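EH1AB1 (Metagenome, PDB 6I8F) probably hydrolyses carboxylic esters, as an alpha/beta-hydrolase-fold enzyme from a lake metagenome. Local coordinates at residues Met180-Cys185 against Ala197-Ile202. Residues are numbered along the deposited sequence; the frame is centred on the assembly and turned at random.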
loop_
_atom_site.group_PDB
_atom_site.type_symbol
_atom_site.label_atom_id
_atom_site.label_comp_id
_atom_site.label_asym_id
_atom_site.label_seq_id
_atom_site.Cartn_x
_atom_site.Cartn_y
_atom_site.Cartn_z
ATOM N N MET A 180 -5.261 -16.951 -9.613
ATOM C CA MET A 180 -4.837 -18.203 -8.971
ATOM C C MET A 180 -4.616 -17.968 -7.475
ATOM O O MET A 180 -5.096 -18.734 -6.651
ATOM C CB MET A 180 -3.541 -18.745 -9.580
ATOM C CG MET A 180 -3.295 -20.208 -9.235
ATOM S SD MET A 180 -2.022 -20.989 -10.261
ATOM C CE MET A 180 -2.821 -21.047 -11.861
ATOM N N ALA A 181 -3.862 -16.911 -7.142
ATOM C CA ALA A 181 -3.558 -16.592 -5.756
ATOM C C ALA A 181 -4.861 -16.348 -4.988
ATOM O O ALA A 181 -5.038 -16.874 -3.907
ATOM C CB ALA A 181 -2.624 -15.404 -5.669
ATOM N N ALA A 182 -5.771 -15.555 -5.558
ATOM C CA ALA A 182 -7.026 -15.255 -4.867
ATOM C C ALA A 182 -7.800 -16.551 -4.600
ATOM O O ALA A 182 -8.364 -16.759 -3.510
ATOM C CB ALA A 182 -7.852 -14.285 -5.673
ATOM N N VAL A 183 -7.838 -17.413 -5.616
ATOM C CA VAL A 183 -8.620 -18.645 -5.574
ATOM C C VAL A 183 -8.005 -19.612 -4.563
ATOM O O VAL A 183 -8.746 -20.255 -3.837
ATOM C CB VAL A 183 -8.763 -19.263 -6.975
ATOM C CG1 VAL A 183 -9.262 -20.704 -6.925
ATOM C CG2 VAL A 183 -9.671 -18.415 -7.845
ATOM N N VAL A 184 -6.664 -19.702 -4.510
ATOM C CA VAL A 184 -5.995 -20.564 -3.526
ATOM C C VAL A 184 -6.468 -20.204 -2.112
ATOM O O VAL A 184 -6.757 -21.088 -1.311
ATOM C CB VAL A 184 -4.455 -20.511 -3.624
ATOM C CG1 VAL A 184 -3.787 -21.181 -2.429
ATOM C CG2 VAL A 184 -3.955 -21.131 -4.921
ATOM N N CYS A 185 -6.527 -18.903 -1.805
ATOM C CA CYS A 185 -6.944 -18.446 -0.465
ATOM C C CYS A 185 -8.380 -18.888 -0.159
ATOM O O CYS A 185 -8.647 -19.393 0.943
ATOM C CB CYS A 185 -6.846 -16.936 -0.332
ATOM S SG CYS A 185 -5.141 -16.330 -0.441
ATOM N N ALA A 197 -0.856 -16.673 4.723
ATOM C CA ALA A 197 -0.839 -15.570 5.678
ATOM C C ALA A 197 -1.052 -14.215 4.976
ATOM O O ALA A 197 -1.271 -13.187 5.638
ATOM C CB ALA A 197 0.488 -15.590 6.398
ATOM N N PHE A 198 -0.936 -14.187 3.640
ATOM C CA PHE A 198 -0.948 -12.935 2.875
ATOM C C PHE A 198 -1.202 -13.285 1.412
ATOM O O PHE A 198 -0.832 -14.380 0.991
ATOM C CB PHE A 198 0.381 -12.200 3.067
ATOM C CG PHE A 198 0.513 -10.834 2.430
ATOM C CD1 PHE A 198 1.072 -10.683 1.174
ATOM C CD2 PHE A 198 0.121 -9.690 3.110
ATOM C CE1 PHE A 198 1.225 -9.430 0.596
ATOM C CE2 PHE A 198 0.287 -8.432 2.543
ATOM C CZ PHE A 198 0.832 -8.307 1.283
ATOM N N GLN A 199 -1.831 -12.368 0.664
ATOM C CA GLN A 199 -2.084 -12.563 -0.762
ATOM C C GLN A 199 -1.678 -11.293 -1.524
ATOM O O GLN A 199 -2.113 -10.194 -1.207
ATOM C CB GLN A 199 -3.534 -12.990 -1.036
ATOM C CG GLN A 199 -4.603 -12.001 -0.565
ATOM C CD GLN A 199 -6.013 -12.511 -0.766
ATOM O OE1 GLN A 199 -6.377 -12.982 -1.844
ATOM N NE2 GLN A 199 -6.835 -12.421 0.274
ATOM N N MET A 200 -0.815 -11.470 -2.530
ATOM C CA MET A 200 -0.335 -10.376 -3.350
ATOM C C MET A 200 -0.977 -10.513 -4.732
ATOM O O MET A 200 -0.563 -11.341 -5.537
ATOM C CB MET A 200 1.197 -10.392 -3.452
ATOM C CG MET A 200 1.757 -9.317 -4.384
ATOM S SD MET A 200 3.503 -9.582 -4.812
ATOM C CE MET A 200 4.276 -9.441 -3.206
ATOM N N LEU A 201 -2.019 -9.717 -4.981
ATOM C CA LEU A 201 -2.797 -9.810 -6.208
ATOM C C LEU A 201 -2.433 -8.645 -7.138
ATOM O O LEU A 201 -2.827 -7.503 -6.921
ATOM C CB LEU A 201 -4.288 -9.816 -5.861
ATOM C CG LEU A 201 -4.722 -10.730 -4.713
ATOM C CD1 LEU A 201 -6.230 -10.626 -4.519
ATOM C CD2 LEU A 201 -4.318 -12.177 -4.946
ATOM N N ILE A 202 -1.653 -8.958 -8.174
ATOM C CA ILE A 202 -1.193 -7.977 -9.160
ATOM C C ILE A 202 -2.136 -8.041 -10.375
ATOM O O ILE A 202 -2.177 -9.045 -11.079
ATOM C CB ILE A 202 0.268 -8.240 -9.568
ATOM C CG1 ILE A 202 1.214 -8.344 -8.364
ATOM C CG2 ILE A 202 0.721 -7.202 -10.586
ATOM C CD1 ILE A 202 1.165 -7.170 -7.398
HETATM O O HOH W 1 -8.651 -14.351 -2.001
#
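One water donates to both the carboxamide oxygen OE1 of Gln-199, at 2.7 Å, and the main-chain O of Ala-182, at 2.9 Å. No direct hydrogen bond links helix to strand here, and the water supplies the polar link between them. The other end of the amide is also satisfied, NE2 donating to the carbonyl of Pro-260, so that both polar atoms of this buried group have partners and its rotation is probably fixed. With CG between the backbone N and the carbonyl carbon (chi1 60°) and the chain extended beyond it, the Gln-199 side chain passes SG of Cys-185, which lies 3.8 Å from Gln-199 CB and at a similar distance from OE1. The two segments belong to the beta-alpha-beta crossover formed by strand 169-174, helix 176-190 and strand 198-202 of the alpha/beta hydrolase sheet; the helix starts within a GxSxG sequence consistent with a nucleophile elbow. Helix and strand run nearly antiparallel, at 151°, with their axes 8.1 Å apart. Small residues permit this approach: CD2 of Leu-201 reaches CB of Ala-181 at 3.7 Å and comes equally near the backbone N of Ala-182, while its other methyl, CD1, meets Ala-182 CB more loosely at 4.2 Å. Ala-181 and Cys-185 also touch Val-171 on the neighbouring strand 169-174.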